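PDB 3PSQ: sortase B from Streptococcus pyogenes, which is a class B sortase involved in pilus assembly, probably acting as a cysteine transpeptidase on surface proteins. Local coordinates for residues 132-143 with 195-206; 34-44 with 118-126. All coordinates share one frame; numbering follows the deposited sequence.

Contact 1 (132-143 with 195-206); sequences KINIFACIQTDA and TDGRIIVIGQIE. With ZN (zinc ion), chain M.
I202 fills the middle of this antiparallel pair, and the way F136 folds over it illustrates how a classic beta bulge lets two strands change step. F136 and A137 both face I202: the carbonyl oxygen of I202 takes a bond from F136 N at 3.0 Å and a weak one from A137 N. With CG held between the backbone N and the carbonyl carbon (chi1 65°), the F136 ring lies across I202, whose CG2 sits over the ring face, 4.3 Å from the centroid, and also meets A137 CB at 3.6 Å. I139 CD1 reaches the same methyl, and beyond it I139 and I200 meet at their CB atoms. Just past the bulge, G203 comes within 3.7 Å of I135, CA to CA. G203 has no side chain, and its CA lies directly against I133 CG2 at 3.5 Å.

The two ends are more exposed. At one, which holds water and metal, N134 ND2 gives E206 OE1 a nearly straight bond of 2.6 Å in the amide plane, while both carboxylate oxygens of E206 bind a zinc ion, OE2 at 2.0 Å; a zinc-bound water joins K132 NZ to the site. At the other, A143 CB lies over one face of the R198 guanidinium, which is turned back by the bend at chi2 (-75°) so that NH1 bonds to G197 O. R198, the predicted transition-state stabiliser, touches the predicted nucleophile C190.

Strand 197-205 is flanked by strands 130-142 and 184-190 in the sortase sheet. Helix 159-167 covers the face carrying A137, I139 and I202 through I166 and F162, while I133 and I135 pack against F121 of strand 120-125.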
loop_
_atom_site.group_PDB
_atom_site.type_symbol
_atom_site.label_atom_id
_atom_site.label_comp_id
_atom_site.label_asym_id
_atom_site.label_seq_id
_atom_site.Cartn_x
_atom_site.Cartn_y
_atom_site.Cartn_z
ATOM N N LYS A 132 -2.971 12.644 -2.447
ATOM C CA LYS A 132 -2.344 12.785 -1.168
ATOM C C LYS A 132 -3.163 11.897 -0.285
ATOM O O LYS A 132 -4.393 11.896 -0.362
ATOM C CB LYS A 132 -2.391 14.240 -0.690
ATOM C CG LYS A 132 -1.824 14.474 0.678
ATOM C CD LYS A 132 -1.804 15.978 0.979
ATOM C CE LYS A 132 -2.048 16.234 2.479
ATOM N NZ LYS A 132 -2.031 17.694 2.823
ATOM N N ILE A 133 -2.487 11.109 0.523
ATOM C CA ILE A 133 -3.190 10.198 1.384
ATOM C C ILE A 133 -2.848 10.563 2.799
ATOM O O ILE A 133 -1.677 10.713 3.104
ATOM C CB ILE A 133 -2.756 8.726 1.092
ATOM C CG1 ILE A 133 -3.181 8.311 -0.313
ATOM C CG2 ILE A 133 -3.327 7.793 2.093
ATOM C CD1 ILE A 133 -2.192 8.670 -1.416
ATOM N N ASN A 134 -3.860 10.702 3.659
ATOM C CA ASN A 134 -3.651 11.024 5.072
ATOM C C ASN A 134 -3.601 9.731 5.931
ATOM O O ASN A 134 -4.610 9.032 6.055
ATOM C CB ASN A 134 -4.808 11.922 5.590
ATOM C CG ASN A 134 -4.966 13.219 4.797
ATOM O OD1 ASN A 134 -4.037 14.028 4.726
ATOM N ND2 ASN A 134 -6.141 13.425 4.206
ATOM N N ILE A 135 -2.459 9.433 6.540
ATOM C CA ILE A 135 -2.291 8.192 7.298
ATOM C C ILE A 135 -3.060 8.228 8.616
ATOM O O ILE A 135 -2.966 9.210 9.361
ATOM C CB ILE A 135 -0.771 7.915 7.593
ATOM C CG1 ILE A 135 0.037 7.892 6.283
ATOM C CG2 ILE A 135 -0.594 6.645 8.452
ATOM C CD1 ILE A 135 1.550 7.866 6.470
ATOM N N PHE A 136 -3.809 7.180 8.939
ATOM C CA PHE A 136 -4.492 7.180 10.232
ATOM C C PHE A 136 -4.263 5.937 11.078
ATOM O O PHE A 136 -4.638 5.936 12.228
ATOM C CB PHE A 136 -6.000 7.453 10.095
ATOM C CG PHE A 136 -6.756 6.385 9.358
ATOM C CD1 PHE A 136 -7.276 5.294 10.034
ATOM C CD2 PHE A 136 -6.951 6.480 7.992
ATOM C CE1 PHE A 136 -7.971 4.294 9.349
ATOM C CE2 PHE A 136 -7.657 5.491 7.292
ATOM C CZ PHE A 136 -8.169 4.410 7.966
ATOM N N ALA A 137 -3.647 4.883 10.539
ATOM C CA ALA A 137 -3.412 3.675 11.343
ATOM C C ALA A 137 -2.191 2.882 10.905
ATOM O O ALA A 137 -1.877 2.802 9.717
ATOM C CB ALA A 137 -4.645 2.769 11.330
ATOM N N CYS A 138 -1.518 2.290 11.891
ATOM C CA CYS A 138 -0.539 1.241 11.667
ATOM C C CYS A 138 -1.072 -0.024 12.304
ATOM O O CYS A 138 -1.327 -0.054 13.511
ATOM C CB CYS A 138 0.769 1.614 12.352
ATOM S SG CYS A 138 2.109 0.472 12.004
ATOM N N ILE A 139 -1.222 -1.078 11.512
ATOM C CA ILE A 139 -1.929 -2.303 11.942
ATOM C C ILE A 139 -1.002 -3.521 12.052
ATOM O O ILE A 139 -0.114 -3.726 11.207
ATOM C CB ILE A 139 -3.048 -2.610 10.911
ATOM C CG1 ILE A 139 -4.083 -1.473 10.883
ATOM C CG2 ILE A 139 -3.673 -3.998 11.105
ATOM C CD1 ILE A 139 -4.781 -1.301 9.548
ATOM N N GLN A 140 -1.175 -4.308 13.105
ATOM C CA GLN A 140 -0.519 -5.602 13.161
ATOM C C GLN A 140 -1.572 -6.684 13.054
ATOM O O GLN A 140 -2.506 -6.785 13.858
ATOM C CB GLN A 140 0.335 -5.821 14.408
ATOM C CG GLN A 140 0.859 -7.278 14.521
ATOM C CD GLN A 140 2.204 -7.521 13.815
ATOM O OE1 GLN A 140 2.264 -7.936 12.647
ATOM N NE2 GLN A 140 3.296 -7.266 14.540
ATOM N N THR A 141 -1.431 -7.481 12.010
ATOM C CA THR A 141 -2.389 -8.504 11.778
ATOM C C THR A 141 -1.592 -9.677 11.243
ATOM O O THR A 141 -0.372 -9.706 11.381
ATOM C CB THR A 141 -3.500 -7.992 10.824
ATOM O OG1 THR A 141 -4.485 -8.992 10.715
ATOM C CG2 THR A 141 -2.970 -7.675 9.428
ATOM N N ASP A 142 -2.264 -10.669 10.680
ATOM C CA ASP A 142 -1.522 -11.774 10.074
ATOM C C ASP A 142 -2.064 -12.098 8.680
ATOM O O ASP A 142 -3.041 -11.465 8.218
ATOM C CB ASP A 142 -1.518 -12.983 10.993
ATOM C CG ASP A 142 -2.887 -13.536 11.209
ATOM O OD1 ASP A 142 -3.724 -13.482 10.293
ATOM O OD2 ASP A 142 -3.128 -14.057 12.309
ATOM N N ALA A 143 -1.438 -13.071 8.023
ATOM C CA ALA A 143 -1.754 -13.430 6.641
ATOM C C ALA A 143 -3.227 -13.793 6.474
ATOM O O ALA A 143 -3.733 -13.807 5.356
ATOM C CB ALA A 143 -0.862 -14.598 6.175
ATOM N N THR A 195 4.006 -14.446 14.139
ATOM C CA THR A 195 3.519 -15.643 13.414
ATOM C C THR A 195 2.643 -15.257 12.224
ATOM O O THR A 195 1.552 -14.694 12.422
ATOM C CB THR A 195 2.786 -16.659 14.352
ATOM O OG1 THR A 195 3.729 -17.221 15.292
ATOM C CG2 THR A 195 2.149 -17.826 13.549
ATOM N N ASP A 196 3.118 -15.556 11.003
ATOM C CA ASP A 196 2.378 -15.213 9.774
ATOM C C ASP A 196 2.090 -13.723 9.720
ATOM O O ASP A 196 1.134 -13.290 9.085
ATOM C CB ASP A 196 1.067 -15.998 9.727
ATOM C CG ASP A 196 1.310 -17.490 9.744
ATOM O OD1 ASP A 196 2.205 -17.960 9.017
ATOM O OD2 ASP A 196 0.623 -18.206 10.471
ATOM N N GLY A 197 2.949 -12.955 10.394
ATOM C CA GLY A 197 2.646 -11.590 10.742
ATOM C C GLY A 197 2.589 -10.713 9.527
ATOM O O GLY A 197 3.372 -10.923 8.578
ATOM N N ARG A 198 1.639 -9.761 9.535
ATOM C CA ARG A 198 1.566 -8.745 8.462
ATOM C C ARG A 198 1.501 -7.346 9.058
ATOM O O ARG A 198 0.870 -7.128 10.088
ATOM C CB ARG A 198 0.392 -8.968 7.488
ATOM C CG ARG A 198 0.359 -10.299 6.750
ATOM C CD ARG A 198 1.379 -10.375 5.637
ATOM N NE ARG A 198 1.350 -11.663 4.936
ATOM C CZ ARG A 198 2.127 -12.709 5.220
ATOM N NH1 ARG A 198 3.014 -12.631 6.213
ATOM N NH2 ARG A 198 2.054 -13.843 4.499
ATOM N N ILE A 199 2.164 -6.403 8.415
ATOM C CA ILE A 199 1.975 -5.029 8.795
ATOM C C ILE A 199 1.147 -4.288 7.732
ATOM O O ILE A 199 1.344 -4.490 6.532
ATOM C CB ILE A 199 3.331 -4.295 9.062
ATOM C CG1 ILE A 199 3.056 -2.873 9.548
ATOM C CG2 ILE A 199 4.214 -4.331 7.818
ATOM C CD1 ILE A 199 4.268 -2.143 10.103
ATOM N N ILE A 200 0.233 -3.422 8.175
ATOM C CA ILE A 200 -0.483 -2.556 7.245
ATOM C C ILE A 200 -0.403 -1.112 7.746
ATOM O O ILE A 200 -0.687 -0.854 8.919
ATOM C CB ILE A 200 -1.988 -2.947 7.130
ATOM C CG1 ILE A 200 -2.137 -4.418 6.719
ATOM C CG2 ILE A 200 -2.708 -2.021 6.167
ATOM C CD1 ILE A 200 -3.568 -4.932 6.629
ATOM N N VAL A 201 0.005 -0.202 6.863
ATOM C CA VAL A 201 -0.130 1.229 7.052
ATOM C C VAL A 201 -1.251 1.716 6.131
ATOM O O VAL A 201 -1.195 1.568 4.889
ATOM C CB VAL A 201 1.156 1.988 6.713
ATOM C CG1 VAL A 201 0.916 3.512 6.749
ATOM C CG2 VAL A 201 2.288 1.614 7.690
ATOM N N ILE A 202 -2.299 2.256 6.744
ATOM C CA ILE A 202 -3.474 2.696 5.986
ATOM C C ILE A 202 -3.718 4.209 6.099
ATOM O O ILE A 202 -3.538 4.805 7.165
ATOM C CB ILE A 202 -4.728 1.886 6.384
ATOM C CG1 ILE A 202 -5.958 2.412 5.662
ATOM C CG2 ILE A 202 -4.967 1.993 7.853
ATOM C CD1 ILE A 202 -7.035 1.379 5.591
ATOM N N GLY A 203 -4.088 4.831 4.984
ATOM C CA GLY A 203 -4.497 6.220 5.009
ATOM C C GLY A 203 -5.789 6.517 4.256
ATOM O O GLY A 203 -6.315 5.669 3.521
ATOM N N GLN A 204 -6.291 7.739 4.410
ATOM C CA GLN A 204 -7.466 8.186 3.642
ATOM C C GLN A 204 -7.091 9.167 2.557
ATOM O O GLN A 204 -6.368 10.117 2.823
ATOM C CB GLN A 204 -8.480 8.829 4.570
ATOM C CG GLN A 204 -9.834 9.091 3.967
ATOM C CD GLN A 204 -10.793 9.594 5.040
ATOM O OE1 GLN A 204 -11.543 8.823 5.638
ATOM N NE2 GLN A 204 -10.708 10.880 5.342
ATOM N N ILE A 205 -7.557 8.939 1.338
ATOM C CA ILE A 205 -7.268 9.873 0.247
ATOM C C ILE A 205 -7.758 11.322 0.572
ATOM O O ILE A 205 -8.920 11.551 0.931
ATOM C CB ILE A 205 -7.883 9.410 -1.070
ATOM C CG1 ILE A 205 -7.408 7.995 -1.431
ATOM C CG2 ILE A 205 -7.532 10.371 -2.180
ATOM C CD1 ILE A 205 -8.073 7.459 -2.693
ATOM N N GLU A 206 -6.844 12.280 0.478
ATOM C CA GLU A 206 -7.126 13.672 0.771
ATOM C C GLU A 206 -8.430 14.104 0.129
ATOM O O GLU A 206 -8.471 14.317 -1.089
ATOM C CB GLU A 206 -5.978 14.533 0.244
ATOM C CG GLU A 206 -6.178 16.044 0.396
ATOM C CD GLU A 206 -6.224 16.445 1.835
ATOM O OE1 GLU A 206 -6.440 15.548 2.704
ATOM O OE2 GLU A 206 -6.038 17.670 2.111
HETATM ZN ZN ZN M . -6.483 17.654 4.101
HETATM O O HOH W 1 -5.656 13.928 -2.903
HETATM O O HOH W 2 -4.326 17.345 4.307
HETATM O O HOH W 3 -8.853 12.623 4.174
HETATM O O HOH W 4 -8.321 18.302 2.743
#

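Contact 2 (34-44 with 118-126). With ZN (zinc ion), chain K; ZN (zinc ion), chain P; ZN (zinc ion), chain N; ACY (acetic acid), chain F.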
loop_
_atom_site.group_PDB
_atom_site.type_symbol
_atom_site.label_atom_id
_atom_site.label_comp_id
_atom_site.label_asym_id
_atom_site.label_seq_id
_atom_site.Cartn_x
_atom_site.Cartn_y
_atom_site.Cartn_z
ATOM N N SER A 34 3.542 -2.079 -19.615
ATOM C CA SER A 34 2.183 -1.568 -19.413
ATOM C C SER A 34 1.568 -1.928 -18.046
ATOM O O SER A 34 0.551 -1.322 -17.652
ATOM C CB SER A 34 1.275 -2.020 -20.548
ATOM O OG SER A 34 1.117 -3.438 -20.521
ATOM N N ASP A 35 2.165 -2.884 -17.318
ATOM C CA ASP A 35 1.772 -3.118 -15.907
ATOM C C ASP A 35 2.117 -1.949 -14.958
ATOM O O ASP A 35 1.497 -1.803 -13.905
ATOM C CB ASP A 35 2.445 -4.378 -15.351
ATOM C CG ASP A 35 1.831 -5.673 -15.861
ATOM O OD1 ASP A 35 0.944 -5.636 -16.728
ATOM O OD2 ASP A 35 2.253 -6.746 -15.376
ATOM N N VAL A 36 3.140 -1.160 -15.300
ATOM C CA VAL A 36 3.517 0.016 -14.505
ATOM C C VAL A 36 2.350 1.032 -14.503
ATOM O O VAL A 36 1.837 1.374 -15.559
ATOM C CB VAL A 36 4.848 0.657 -15.002
ATOM C CG1 VAL A 36 5.167 1.947 -14.222
ATOM C CG2 VAL A 36 6.054 -0.364 -14.891
ATOM N N MET A 37 1.908 1.487 -13.329
ATOM C CA MET A 37 0.694 2.331 -13.314
ATOM C C MET A 37 0.665 3.444 -12.258
ATOM O O MET A 37 -0.288 4.194 -12.193
ATOM C CB MET A 37 -0.609 1.481 -13.222
ATOM C CG MET A 37 -0.546 0.327 -12.270
ATOM S SD MET A 37 -0.329 0.746 -10.535
ATOM C CE MET A 37 -1.769 1.829 -10.214
ATOM N N ALA A 38 1.675 3.529 -11.416
ATOM C CA ALA A 38 1.731 4.617 -10.439
ATOM C C ALA A 38 3.137 4.811 -9.854
ATOM O O ALA A 38 4.007 3.973 -10.018
ATOM C CB ALA A 38 0.731 4.402 -9.320
ATOM N N TRP A 39 3.331 5.926 -9.152
ATOM C CA TRP A 39 4.544 6.160 -8.394
ATOM C C TRP A 39 4.115 6.427 -6.983
ATOM O O TRP A 39 3.149 7.165 -6.753
ATOM C CB TRP A 39 5.337 7.354 -8.953
ATOM C CG TRP A 39 6.761 7.418 -8.423
ATOM C CD1 TRP A 39 7.169 7.926 -7.221
ATOM C CD2 TRP A 39 7.948 6.947 -9.079
ATOM N NE1 TRP A 39 8.540 7.783 -7.087
ATOM C CE2 TRP A 39 9.032 7.198 -8.223
ATOM C CE3 TRP A 39 8.195 6.336 -10.320
ATOM C CZ2 TRP A 39 10.339 6.855 -8.561
ATOM C CZ3 TRP A 39 9.477 5.980 -10.646
ATOM C CH2 TRP A 39 10.537 6.242 -9.773
ATOM N N LEU A 40 4.834 5.842 -6.030
ATOM C CA LEU A 40 4.530 5.991 -4.615
ATOM C C LEU A 40 5.692 6.639 -3.854
ATOM O O LEU A 40 6.847 6.231 -3.995
ATOM C CB LEU A 40 4.226 4.621 -4.019
ATOM C CG LEU A 40 4.118 4.491 -2.509
ATOM C CD1 LEU A 40 2.807 5.080 -1.981
ATOM C CD2 LEU A 40 4.247 3.008 -2.070
ATOM N N THR A 41 5.377 7.627 -3.031
ATOM C CA THR A 41 6.356 8.323 -2.220
ATOM C C THR A 41 5.850 8.393 -0.788
ATOM O O THR A 41 4.699 8.734 -0.548
ATOM C CB THR A 41 6.657 9.722 -2.794
ATOM O OG1 THR A 41 7.198 9.575 -4.119
ATOM C CG2 THR A 41 7.704 10.436 -1.961
ATOM N N VAL A 42 6.679 7.989 0.170
ATOM C CA VAL A 42 6.307 8.126 1.574
ATOM C C VAL A 42 7.435 8.890 2.252
ATOM O O VAL A 42 8.494 8.335 2.542
ATOM C CB VAL A 42 6.095 6.776 2.305
ATOM C CG1 VAL A 42 5.634 7.016 3.776
ATOM C CG2 VAL A 42 5.109 5.893 1.552
ATOM N N LYS A 43 7.212 10.190 2.446
ATOM C CA LYS A 43 8.130 11.075 3.187
ATOM C C LYS A 43 8.475 10.501 4.536
ATOM O O LYS A 43 7.598 10.048 5.281
ATOM C CB LYS A 43 7.484 12.476 3.378
ATOM C CG LYS A 43 7.890 13.540 2.341
ATOM C CD LYS A 43 7.040 14.869 2.496
ATOM C CE LYS A 43 7.535 15.820 3.634
ATOM N NZ LYS A 43 6.591 17.019 3.873
ATOM N N GLY A 44 9.762 10.553 4.868
ATOM C CA GLY A 44 10.225 10.020 6.146
ATOM C C GLY A 44 10.780 8.611 5.950
ATOM O O GLY A 44 11.232 7.969 6.903
ATOM N N HIS A 118 5.145 11.660 10.752
ATOM C CA HIS A 118 4.975 11.384 9.319
ATOM C C HIS A 118 3.559 10.898 9.095
ATOM O O HIS A 118 3.173 9.825 9.589
ATOM C CB HIS A 118 6.002 10.339 8.905
ATOM C CG HIS A 118 7.410 10.753 9.196
ATOM N ND1 HIS A 118 8.053 11.739 8.474
ATOM C CD2 HIS A 118 8.294 10.331 10.128
ATOM C CE1 HIS A 118 9.280 11.899 8.934
ATOM N NE2 HIS A 118 9.456 11.045 9.930
ATOM N N LYS A 119 2.776 11.699 8.381
ATOM C CA LYS A 119 1.316 11.601 8.430
ATOM C C LYS A 119 0.685 11.468 7.057
ATOM O O LYS A 119 -0.529 11.385 6.934
ATOM C CB LYS A 119 0.753 12.859 9.092
ATOM C CG LYS A 119 1.037 12.970 10.554
ATOM C CD LYS A 119 0.915 14.423 10.981
ATOM C CE LYS A 119 0.387 14.514 12.399
ATOM N NZ LYS A 119 -0.278 15.843 12.544
ATOM N N GLU A 120 1.504 11.475 6.015
ATOM C CA GLU A 120 0.957 11.389 4.688
ATOM C C GLU A 120 1.860 10.553 3.754
ATOM O O GLU A 120 3.054 10.382 3.993
ATOM C CB GLU A 120 0.776 12.800 4.132
ATOM C CG GLU A 120 2.065 13.599 4.210
ATOM C CD GLU A 120 1.904 15.032 3.778
ATOM O OE1 GLU A 120 1.525 15.857 4.645
ATOM O OE2 GLU A 120 2.177 15.320 2.586
ATOM N N PHE A 121 1.272 10.039 2.678
ATOM C CA PHE A 121 2.066 9.594 1.566
ATOM C C PHE A 121 1.320 9.990 0.342
ATOM O O PHE A 121 0.153 10.396 0.421
ATOM C CB PHE A 121 2.378 8.096 1.631
ATOM C CG PHE A 121 1.173 7.179 1.537
ATOM C CD1 PHE A 121 0.719 6.731 0.298
ATOM C CD2 PHE A 121 0.559 6.709 2.684
ATOM C CE1 PHE A 121 -0.358 5.833 0.217
ATOM C CE2 PHE A 121 -0.491 5.817 2.635
ATOM C CZ PHE A 121 -0.967 5.375 1.397
ATOM N N SER A 122 1.979 9.919 -0.799
ATOM C CA SER A 122 1.340 10.416 -1.984
ATOM C C SER A 122 1.554 9.495 -3.172
ATOM O O SER A 122 2.542 8.763 -3.227
ATOM C CB SER A 122 1.886 11.814 -2.285
ATOM O OG SER A 122 3.274 11.759 -2.532
ATOM N N ILE A 123 0.631 9.538 -4.127
ATOM C CA ILE A 123 0.702 8.662 -5.256
ATOM C C ILE A 123 0.536 9.511 -6.500
ATOM O O ILE A 123 -0.262 10.429 -6.500
ATOM C CB ILE A 123 -0.396 7.568 -5.182
ATOM C CG1 ILE A 123 0.005 6.481 -4.188
ATOM C CG2 ILE A 123 -0.689 6.962 -6.559
ATOM C CD1 ILE A 123 -1.171 5.656 -3.715
ATOM N N GLU A 124 1.286 9.210 -7.553
ATOM C CA GLU A 124 1.019 9.806 -8.826
ATOM C C GLU A 124 0.639 8.712 -9.810
ATOM O O GLU A 124 1.384 7.732 -9.979
ATOM C CB GLU A 124 2.243 10.550 -9.337
ATOM C CG GLU A 124 2.063 11.117 -10.730
ATOM C CD GLU A 124 3.124 12.152 -11.064
ATOM O OE1 GLU A 124 3.974 12.453 -10.204
ATOM O OE2 GLU A 124 3.118 12.681 -12.184
ATOM N N THR A 125 -0.488 8.902 -10.494
ATOM C CA THR A 125 -0.982 7.885 -11.388
ATOM C C THR A 125 -0.327 7.999 -12.745
ATOM O O THR A 125 0.489 8.892 -12.975
ATOM C CB THR A 125 -2.524 7.907 -11.522
ATOM O OG1 THR A 125 -2.908 8.992 -12.369
ATOM C CG2 THR A 125 -3.196 8.002 -10.134
ATOM N N LYS A 126 -0.671 7.079 -13.635
ATOM C CA LYS A 126 -0.081 7.071 -14.955
ATOM C C LYS A 126 -0.640 8.161 -15.853
ATOM O O LYS A 126 -0.034 8.491 -16.874
ATOM C CB LYS A 126 -0.200 5.707 -15.621
ATOM C CG LYS A 126 -1.593 5.233 -15.933
ATOM C CD LYS A 126 -1.517 4.044 -16.888
ATOM C CE LYS A 126 -2.819 3.299 -16.910
ATOM N NZ LYS A 126 -2.576 1.827 -17.119
HETATM ZN ZN ZN K . 11.491 11.479 10.129
HETATM ZN ZN ZN P . 1.614 -8.529 -16.067
HETATM ZN ZN ZN N . 4.718 13.956 -12.917
HETATM C C ACY F . 4.191 11.291 -5.916
HETATM O O ACY F . 5.316 11.200 -6.457
HETATM O OXT ACY F . 3.671 10.349 -5.279
HETATM C CH3 ACY F . 3.430 12.587 -6.034
HETATM O O HOH W 5 12.908 9.602 9.039
HETATM O O HOH W 6 11.182 10.478 11.990
HETATM O O HOH W 7 12.049 12.786 8.048
HETATM O O HOH W 8 6.141 12.366 -13.661
HETATM O O HOH W 9 2.509 -8.483 -17.904
#
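L40 and F121 carry the apolar part of this contact. With CG anti to the backbone N (chi1 169°), L40 brings CD1 to 3.5 Å from F121 CD1 and against I123 CG1. V42, two residues along, brings its CG2 to 3.5 Å from F121 CB, and A38 CB meets I123 CG2.

Backbone bonding is regular. W39 pairs with E124 and T41 with S122, each through two N-H to O=C bonds, from 2.8 Å for W39 N to E124 O up to 3.1 Å for T41 N to S122 O.

Polar and metal contacts occupy the other face and the ends. S122 OG donates to OXT of an acetic acid molecule, probably from the crystallisation liquor, beside T41 and W39; K22 NZ is also hydrogen-bonded to it and forms a salt bridge with E124, whose OE2 binds zinc at 2.2 Å. Where the strands part, G44 CA lies over one face of the H118 imidazole, 3.8 Å from its centroid, while H118 NE2 binds another zinc at 2.1 Å.

This antiparallel pairing, with one face mainly apolar (A38, L40, I123) and the other mixing W39 with T41, S122 and E124, joins strand 36-41 to strand 120-125 within the larger curled sheet of the sortase fold.

How the contacts relate
Contacts 1 and 2 are neighbouring strand pairs of one sheet, in the order 36-41, 120-125, 130-142, 197-205, their centres about 15 Å apart, on opposite sides of the chain's centre. Strand 120-125 leads along the chain into strand 130-142, and the two lie side by side: I133 N is 2.7 Å from F121 O and I135 N is 2.8 Å from K119 O, both probable hydrogen bonds. E120 of contact 2 packs between them, its CB 3.4 Å from I133 O and its N 3.6 Å from I135 CD1. Of the two, contact 1 reaches the predicted catalytic centre, since the R198 side chain comes within about 4 Å of that of C190; contact 2 extends the sheet to strand 36-41, just after zinc-binding D35.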